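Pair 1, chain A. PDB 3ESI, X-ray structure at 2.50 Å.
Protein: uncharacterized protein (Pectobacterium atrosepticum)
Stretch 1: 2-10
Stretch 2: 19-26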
# COMPACT_ATOMS: atom_id res chain seq x y z
N LEU A 2 -14.82 -2.44 -12.11
CA LEU A 2 -14.38 -3.12 -13.33
C LEU A 2 -13.92 -2.14 -14.40
O LEU A 2 -14.25 -0.96 -14.37
CB LEU A 2 -15.50 -3.99 -13.90
CG LEU A 2 -15.76 -5.32 -13.18
CD1 LEU A 2 -16.83 -6.09 -13.94
CD2 LEU A 2 -14.49 -6.13 -13.12
N PRO A 3 -13.16 -2.64 -15.38
CA PRO A 3 -12.68 -1.76 -16.45
C PRO A 3 -13.75 -1.59 -17.53
O PRO A 3 -14.70 -2.37 -17.60
CB PRO A 3 -11.47 -2.53 -16.99
CG PRO A 3 -11.95 -3.96 -16.90
CD PRO A 3 -12.66 -4.02 -15.55
N VAL A 4 -13.60 -0.56 -18.36
CA VAL A 4 -14.54 -0.37 -19.46
C VAL A 4 -14.05 -1.29 -20.59
O VAL A 4 -12.87 -1.26 -20.95
CB VAL A 4 -14.58 1.11 -19.92
CG1 VAL A 4 -15.20 1.21 -21.30
CG2 VAL A 4 -15.39 1.95 -18.94
N GLU A 5 -14.95 -2.11 -21.13
CA GLU A 5 -14.60 -3.04 -22.20
C GLU A 5 -14.71 -2.34 -23.56
O GLU A 5 -15.80 -2.01 -24.01
CB GLU A 5 -15.54 -4.26 -22.16
CG GLU A 5 -14.97 -5.53 -22.78
CD GLU A 5 -15.91 -6.73 -22.65
OE1 GLU A 5 -16.44 -6.94 -21.53
OE2 GLU A 5 -16.11 -7.47 -23.64
N LEU A 6 -13.58 -2.10 -24.20
CA LEU A 6 -13.57 -1.43 -25.49
C LEU A 6 -13.94 -2.38 -26.61
O LEU A 6 -14.89 -2.13 -27.35
CB LEU A 6 -12.18 -0.83 -25.76
CG LEU A 6 -11.80 0.12 -24.62
CD1 LEU A 6 -10.44 0.76 -24.87
CD2 LEU A 6 -12.88 1.18 -24.50
N VAL A 7 -13.20 -3.48 -26.71
CA VAL A 7 -13.44 -4.49 -27.73
C VAL A 7 -13.15 -5.85 -27.14
O VAL A 7 -12.27 -5.98 -26.30
CB VAL A 7 -12.49 -4.30 -28.94
CG1 VAL A 7 -12.80 -5.34 -30.01
CG2 VAL A 7 -12.61 -2.90 -29.50
N ARG A 8 -13.90 -6.86 -27.58
CA ARG A 8 -13.70 -8.23 -27.15
C ARG A 8 -13.59 -9.08 -28.40
O ARG A 8 -14.58 -9.30 -29.10
CB ARG A 8 -14.87 -8.77 -26.32
CG ARG A 8 -14.68 -10.26 -25.95
CD ARG A 8 -15.88 -10.89 -25.27
NE ARG A 8 -16.18 -10.26 -23.98
CZ ARG A 8 -17.16 -10.64 -23.16
NH1 ARG A 8 -17.95 -11.64 -23.47
NH2 ARG A 8 -17.34 -9.99 -22.02
N HIS A 9 -12.39 -9.54 -28.71
CA HIS A 9 -12.25 -10.35 -29.90
C HIS A 9 -12.89 -11.71 -29.68
O HIS A 9 -13.25 -12.07 -28.56
CB HIS A 9 -10.77 -10.45 -30.26
CG HIS A 9 -10.22 -9.18 -30.82
ND1 HIS A 9 -8.87 -8.95 -30.97
CD2 HIS A 9 -10.84 -8.07 -31.27
CE1 HIS A 9 -8.69 -7.75 -31.50
NE2 HIS A 9 -9.87 -7.20 -31.69
N ASP A 10 -13.07 -12.45 -30.78
CA ASP A 10 -13.68 -13.77 -30.71
C ASP A 10 -12.65 -14.74 -30.16
O ASP A 10 -11.45 -14.49 -30.27
CB ASP A 10 -14.11 -14.26 -32.10
CG ASP A 10 -15.14 -13.35 -32.76
OD1 ASP A 10 -16.13 -12.97 -32.11
OD2 ASP A 10 -14.95 -13.03 -33.96
N GLN A 19 -8.03 -18.67 -26.54
CA GLN A 19 -7.52 -17.31 -26.41
C GLN A 19 -8.60 -16.26 -26.63
O GLN A 19 -9.52 -16.44 -27.42
CB GLN A 19 -6.37 -17.07 -27.40
CG GLN A 19 -5.19 -17.99 -27.20
CD GLN A 19 -4.51 -18.40 -28.51
OE1 GLN A 19 -3.72 -17.64 -29.09
NE2 GLN A 19 -4.81 -19.61 -28.99
N VAL A 20 -8.48 -15.17 -25.89
CA VAL A 20 -9.41 -14.06 -26.01
C VAL A 20 -8.58 -12.81 -25.77
O VAL A 20 -7.74 -12.77 -24.87
CB VAL A 20 -10.56 -14.14 -24.98
CG1 VAL A 20 -10.04 -13.98 -23.56
CG2 VAL A 20 -11.60 -13.08 -25.30
N GLU A 21 -8.79 -11.81 -26.61
CA GLU A 21 -8.07 -10.57 -26.48
C GLU A 21 -9.06 -9.46 -26.22
O GLU A 21 -10.05 -9.33 -26.93
CB GLU A 21 -7.30 -10.27 -27.76
CG GLU A 21 -6.47 -9.01 -27.66
CD GLU A 21 -5.58 -8.82 -28.86
OE1 GLU A 21 -5.06 -9.84 -29.38
OE2 GLU A 21 -5.37 -7.66 -29.27
N LEU A 22 -8.81 -8.68 -25.18
CA LEU A 22 -9.70 -7.58 -24.87
C LEU A 22 -8.96 -6.26 -24.88
O LEU A 22 -7.76 -6.20 -24.63
CB LEU A 22 -10.33 -7.75 -23.49
CG LEU A 22 -11.39 -8.83 -23.33
CD1 LEU A 22 -10.75 -10.20 -23.43
CD2 LEU A 22 -12.06 -8.67 -21.98
N MET A 23 -9.68 -5.20 -25.22
CA MET A 23 -9.09 -3.87 -25.18
C MET A 23 -9.90 -3.29 -24.04
O MET A 23 -11.13 -3.31 -24.07
CB MET A 23 -9.34 -3.10 -26.48
CG MET A 23 -8.60 -1.76 -26.54
SD MET A 23 -8.61 -0.96 -28.18
CE MET A 23 -7.20 -1.88 -28.97
N LEU A 24 -9.21 -2.82 -23.01
CA LEU A 24 -9.88 -2.27 -21.83
C LEU A 24 -9.44 -0.85 -21.52
O LEU A 24 -8.32 -0.44 -21.85
CB LEU A 24 -9.60 -3.16 -20.61
CG LEU A 24 -9.68 -4.67 -20.84
CD1 LEU A 24 -9.17 -5.40 -19.61
CD2 LEU A 24 -11.08 -5.08 -21.15
N GLN A 25 -10.32 -0.09 -20.88
CA GLN A 25 -9.98 1.27 -20.52
C GLN A 25 -10.03 1.36 -19.01
O GLN A 25 -11.03 0.95 -18.39
CB GLN A 25 -10.98 2.25 -21.16
CG GLN A 25 -10.78 3.73 -20.78
CD GLN A 25 -9.50 4.34 -21.35
OE1 GLN A 25 -8.90 3.82 -22.31
NE2 GLN A 25 -9.08 5.48 -20.78
N VAL A 26 -8.95 1.86 -18.43
CA VAL A 26 -8.85 2.01 -16.99
C VAL A 26 -9.48 3.35 -16.62
O VAL A 26 -8.85 4.40 -16.71
CB VAL A 26 -7.39 1.97 -16.53
CG1 VAL A 26 -7.30 2.23 -15.04
CG2 VAL A 26 -6.80 0.63 -16.88

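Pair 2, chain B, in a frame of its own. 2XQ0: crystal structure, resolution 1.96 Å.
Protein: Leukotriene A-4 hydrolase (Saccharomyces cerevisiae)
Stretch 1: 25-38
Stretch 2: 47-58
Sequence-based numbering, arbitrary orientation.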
# COMPACT_ATOMS: atom_id res chain seq x y z
N TYR B 25 -6.59 -25.13 -2.16
CA TYR B 25 -5.49 -25.01 -1.22
C TYR B 25 -5.74 -25.71 0.11
O TYR B 25 -4.79 -26.10 0.79
CB TYR B 25 -5.18 -23.54 -0.97
CG TYR B 25 -6.24 -22.79 -0.19
CD1 TYR B 25 -6.12 -22.60 1.18
CD2 TYR B 25 -7.37 -22.29 -0.83
CE1 TYR B 25 -7.08 -21.90 1.90
CE2 TYR B 25 -8.35 -21.60 -0.12
CZ TYR B 25 -8.18 -21.39 1.24
OH TYR B 25 -9.13 -20.69 1.94
N LYS B 26 -7.00 -25.88 0.50
CA LYS B 26 -7.28 -26.58 1.75
C LYS B 26 -6.84 -28.05 1.67
O LYS B 26 -6.78 -28.75 2.69
CB LYS B 26 -8.77 -26.53 2.10
CG LYS B 26 -9.34 -25.15 2.39
CD LYS B 26 -8.79 -24.55 3.67
CE LYS B 26 -9.70 -23.43 4.19
NZ LYS B 26 -9.13 -22.74 5.39
N ASP B 27 -6.56 -28.53 0.46
CA ASP B 27 -6.31 -29.96 0.25
C ASP B 27 -4.83 -30.32 0.28
O ASP B 27 -4.47 -31.49 0.18
CB ASP B 27 -6.88 -30.41 -1.10
CG ASP B 27 -8.39 -30.39 -1.12
OD1 ASP B 27 -9.00 -30.32 -0.05
OD2 ASP B 27 -8.97 -30.44 -2.23
N PHE B 28 -3.98 -29.31 0.38
CA PHE B 28 -2.54 -29.52 0.32
C PHE B 28 -1.82 -28.62 1.30
O PHE B 28 -2.32 -27.57 1.69
CB PHE B 28 -2.01 -29.21 -1.08
CG PHE B 28 -2.67 -30.01 -2.17
CD1 PHE B 28 -2.17 -31.24 -2.54
CD2 PHE B 28 -3.79 -29.52 -2.82
CE1 PHE B 28 -2.77 -31.97 -3.54
CE2 PHE B 28 -4.41 -30.25 -3.81
CZ PHE B 28 -3.89 -31.48 -4.18
N ALA B 29 -0.62 -29.05 1.71
CA ALA B 29 0.28 -28.19 2.45
C ALA B 29 1.42 -27.83 1.52
O ALA B 29 1.97 -28.70 0.86
CB ALA B 29 0.80 -28.91 3.67
N VAL B 30 1.78 -26.55 1.46
CA VAL B 30 2.91 -26.13 0.64
C VAL B 30 4.12 -26.00 1.54
O VAL B 30 4.23 -25.06 2.32
CB VAL B 30 2.65 -24.82 -0.11
CG1 VAL B 30 3.88 -24.42 -0.91
CG2 VAL B 30 1.46 -24.96 -1.04
N LEU B 31 5.03 -26.95 1.41
CA LEU B 31 6.21 -27.04 2.27
C LEU B 31 7.36 -26.17 1.78
O LEU B 31 8.19 -25.75 2.57
CB LEU B 31 6.66 -28.49 2.38
CG LEU B 31 5.49 -29.41 2.76
CD1 LEU B 31 5.93 -30.85 2.84
CD2 LEU B 31 4.85 -28.92 4.06
N HIS B 32 7.42 -25.93 0.47
CA HIS B 32 8.49 -25.10 -0.10
C HIS B 32 8.17 -24.76 -1.54
O HIS B 32 7.54 -25.56 -2.25
CB HIS B 32 9.84 -25.82 -0.03
CG HIS B 32 10.99 -24.96 -0.47
ND1 HIS B 32 11.52 -23.97 0.32
CD2 HIS B 32 11.67 -24.92 -1.64
CE1 HIS B 32 12.49 -23.35 -0.33
NE2 HIS B 32 12.60 -23.91 -1.53
N THR B 33 8.59 -23.57 -1.97
CA THR B 33 8.41 -23.10 -3.35
C THR B 33 9.72 -22.59 -3.93
O THR B 33 10.38 -21.72 -3.37
CB THR B 33 7.41 -21.93 -3.42
OG1 THR B 33 6.18 -22.31 -2.81
CG2 THR B 33 7.16 -21.52 -4.87
N ASP B 34 10.10 -23.12 -5.09
CA ASP B 34 11.32 -22.65 -5.72
C ASP B 34 10.98 -22.03 -7.07
O ASP B 34 10.25 -22.64 -7.86
CB ASP B 34 12.30 -23.82 -5.89
CG ASP B 34 13.58 -23.42 -6.65
OD1 ASP B 34 14.33 -22.53 -6.19
OD2 ASP B 34 13.83 -24.03 -7.71
N LEU B 35 11.49 -20.83 -7.31
CA LEU B 35 11.28 -20.13 -8.57
C LEU B 35 12.59 -20.15 -9.37
O LEU B 35 13.62 -19.74 -8.88
CB LEU B 35 10.82 -18.69 -8.31
CG LEU B 35 9.42 -18.54 -7.71
CD1 LEU B 35 9.19 -17.17 -7.05
CD2 LEU B 35 8.37 -18.82 -8.79
N ASN B 36 12.53 -20.65 -10.60
CA ASN B 36 13.71 -20.70 -11.45
C ASN B 36 13.38 -19.94 -12.72
O ASN B 36 12.73 -20.46 -13.62
CB ASN B 36 14.08 -22.17 -11.73
CG ASN B 36 15.25 -22.30 -12.68
OD1 ASN B 36 15.84 -21.31 -13.10
ND2 ASN B 36 15.59 -23.54 -13.03
N LEU B 37 13.80 -18.67 -12.76
CA LEU B 37 13.27 -17.74 -13.74
C LEU B 37 14.34 -17.08 -14.60
O LEU B 37 15.51 -17.00 -14.22
CB LEU B 37 12.45 -16.63 -13.05
CG LEU B 37 11.34 -17.10 -12.10
CD1 LEU B 37 10.79 -15.91 -11.31
CD2 LEU B 37 10.21 -17.82 -12.85
N SER B 38 13.91 -16.60 -15.75
CA SER B 38 14.75 -15.84 -16.65
C SER B 38 13.98 -14.61 -17.11
O SER B 38 12.84 -14.71 -17.54
CB SER B 38 15.15 -16.72 -17.84
OG SER B 38 16.02 -16.00 -18.71
N SER B 47 10.14 -16.19 -17.81
CA SER B 47 9.83 -17.56 -18.16
C SER B 47 10.65 -18.45 -17.25
O SER B 47 11.57 -17.98 -16.61
CB SER B 47 10.18 -17.85 -19.64
OG SER B 47 11.56 -17.59 -19.88
N GLY B 48 10.32 -19.72 -17.21
CA GLY B 48 11.09 -20.65 -16.41
C GLY B 48 10.15 -21.62 -15.77
O GLY B 48 9.16 -22.04 -16.39
N SER B 49 10.42 -21.97 -14.53
CA SER B 49 9.58 -22.96 -13.90
C SER B 49 9.46 -22.70 -12.41
O SER B 49 10.33 -22.08 -11.81
CB SER B 49 10.14 -24.35 -14.16
OG SER B 49 11.26 -24.60 -13.33
N VAL B 50 8.36 -23.16 -11.83
CA VAL B 50 8.17 -23.12 -10.40
C VAL B 50 8.07 -24.54 -9.89
O VAL B 50 7.42 -25.39 -10.51
CB VAL B 50 6.92 -22.29 -9.97
CG1 VAL B 50 5.64 -22.76 -10.69
CG2 VAL B 50 6.72 -22.36 -8.45
N THR B 51 8.75 -24.81 -8.79
CA THR B 51 8.70 -26.14 -8.20
C THR B 51 8.15 -26.03 -6.78
O THR B 51 8.67 -25.26 -5.98
CB THR B 51 10.10 -26.79 -8.15
OG1 THR B 51 10.70 -26.76 -9.44
CG2 THR B 51 10.01 -28.22 -7.67
N PHE B 52 7.10 -26.78 -6.49
CA PHE B 52 6.52 -26.86 -5.16
C PHE B 52 6.81 -28.22 -4.55
O PHE B 52 6.66 -29.26 -5.21
CB PHE B 52 5.00 -26.72 -5.23
CG PHE B 52 4.52 -25.43 -5.82
CD1 PHE B 52 4.50 -24.27 -5.06
CD2 PHE B 52 4.06 -25.38 -7.13
CE1 PHE B 52 4.04 -23.09 -5.60
CE2 PHE B 52 3.61 -24.19 -7.67
CZ PHE B 52 3.60 -23.05 -6.90
N GLN B 53 7.18 -28.22 -3.28
CA GLN B 53 7.16 -29.44 -2.49
C GLN B 53 5.82 -29.40 -1.78
O GLN B 53 5.54 -28.46 -1.02
CB GLN B 53 8.30 -29.46 -1.47
CG GLN B 53 9.68 -29.20 -2.03
CD GLN B 53 10.13 -30.28 -2.96
OE1 GLN B 53 9.73 -31.44 -2.83
NE2 GLN B 53 10.96 -29.91 -3.93
N LEU B 54 4.98 -30.39 -2.04
CA LEU B 54 3.62 -30.40 -1.51
C LEU B 54 3.32 -31.62 -0.66
O LEU B 54 3.99 -32.65 -0.78
CB LEU B 54 2.59 -30.32 -2.64
CG LEU B 54 2.65 -29.13 -3.60
CD1 LEU B 54 1.52 -29.24 -4.62
CD2 LEU B 54 2.57 -27.82 -2.82
N LYS B 55 2.29 -31.51 0.18
CA LYS B 55 1.79 -32.65 0.93
C LYS B 55 0.27 -32.71 0.85
O LYS B 55 -0.42 -31.74 1.21
CB LYS B 55 2.25 -32.61 2.38
CG LYS B 55 1.80 -33.80 3.23
CD LYS B 55 2.54 -33.85 4.57
CE LYS B 55 2.36 -32.56 5.37
NZ LYS B 55 3.20 -32.52 6.61
N LYS B 56 -0.25 -33.83 0.37
CA LYS B 56 -1.69 -34.06 0.34
C LYS B 56 -2.21 -34.10 1.77
O LYS B 56 -1.66 -34.79 2.63
CB LYS B 56 -2.02 -35.40 -0.34
CG LYS B 56 -1.44 -35.58 -1.73
CD LYS B 56 -1.88 -36.91 -2.34
CE LYS B 56 -1.10 -37.23 -3.61
NZ LYS B 56 -1.69 -38.40 -4.33
N LEU B 57 -3.28 -33.36 2.03
CA LEU B 57 -3.94 -33.39 3.32
C LEU B 57 -5.16 -34.31 3.25
O LEU B 57 -5.79 -34.45 2.19
CB LEU B 57 -4.34 -31.97 3.76
CG LEU B 57 -3.23 -30.90 3.78
CD1 LEU B 57 -3.80 -29.56 4.23
CD2 LEU B 57 -2.08 -31.30 4.68
N HIS B 58 -5.47 -34.98 4.35
CA HIS B 58 -6.63 -35.87 4.39
C HIS B 58 -7.51 -35.56 5.59
O HIS B 58 -8.73 -35.57 5.49
CB HIS B 58 -6.19 -37.35 4.41
CG HIS B 58 -5.54 -37.82 3.15
ND1 HIS B 58 -4.19 -38.09 3.06
CD2 HIS B 58 -6.06 -38.08 1.92
CE1 HIS B 58 -3.90 -38.49 1.84
NE2 HIS B 58 -5.02 -38.50 1.13
O HOH W 1 11.65 -24.35 -10.19
O HOH W 2 12.05 -15.15 -20.63

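The sharpest difference lies beside the bulge, where Glu A5 of pair 1 matches Val B30 of pair 2. Glu A5 reaches along its own strand: its OE2 forms a salt bridge with NE of Arg A8 at 2.8 Å, and its OE1 accepts a hydrogen bond from Arg A8 NH2 at 3.2 Å. CG of Glu A5 also touches Leu A24 CD2, at 4.2 Å, so the charged end is what differs. Val B30 packs across the strands, with CG2 3.5 Å from Leu B54 CD2 and CG1 4.2 Å from Phe B52 CD1. A long acidic chain can meet a guanidinium three residues on; valine, having no polar group, packs. At the position of Arg A8, pair 2 has Thr B33, whose OG1 lies at the edge of the Phe B52 ring, 3.4 Å from CD1, and whose CG2 is 3.7 Å from Val B50 CG2.

The backbones beneath these choices are nearly identical, with an RMSD of 0.5 Å over 14 central residues. Each pair has two antiparallel strands, with N-to-C directions at 148° in pair 1 and 152° in pair 2, and a bulge where one extra residue enters the first strand. That residue is Leu A6 or Leu B31, and its psi of -56° or -27° breaks the extended run. The bulge makes one carbonyl serve two amides: Met A23 O accepts from Leu A6 N at 2.7 Å and weakly from Val A7 N at 3.4 Å, while Gln B53 O accepts from Leu B31 N at 2.9 Å and weakly from His B32 N at 3.5 Å. Regular pairing resumes through Met A23 N to Val A7 O and Gln B53 N to His B32 O, both 2.9 Å.

Both bulge leucines point toward the opposite strand, and each has chi1 m and chi2 t. Leucine suits the place because its branched end can cover the neighbouring strand: Leu A6 CD1 lies 3.5 Å from Met A23 CG, and Leu B31 CD1 lies 4.1 Å from Lys B55 CB. Met A23 and Gln B53 match as flexible chains whose ends lead away; in each, CG comes closest to the first strand, and Gln B53 CG is 3.9 Å from His B32 CB.

On the face that carries Glu A5 and Val B30, the second strand's side chains match more closely. Val A20 and Val B50 superpose almost exactly, both with chi1 p, and Leu A24 coincides with Leu B54. These branched apolar residues are buried, although Glu A5, Arg A8 and Val B30 on the same face are more exposed. Between them, Leu A22 is matched by Phe B52, whose broad ring reaches Val B30.

The face of Val A7 and His B32 is more polar in pair 2, which also has Gln B53 for Met A23. Thr B51 and Ser B49 bring short hydroxyls to one water, 2.7 Å from Thr B51 OG1 and 3.2 Å from Ser B49 OG, where pair 1 has the longer, likewise polar Glu A21 and Gln A19.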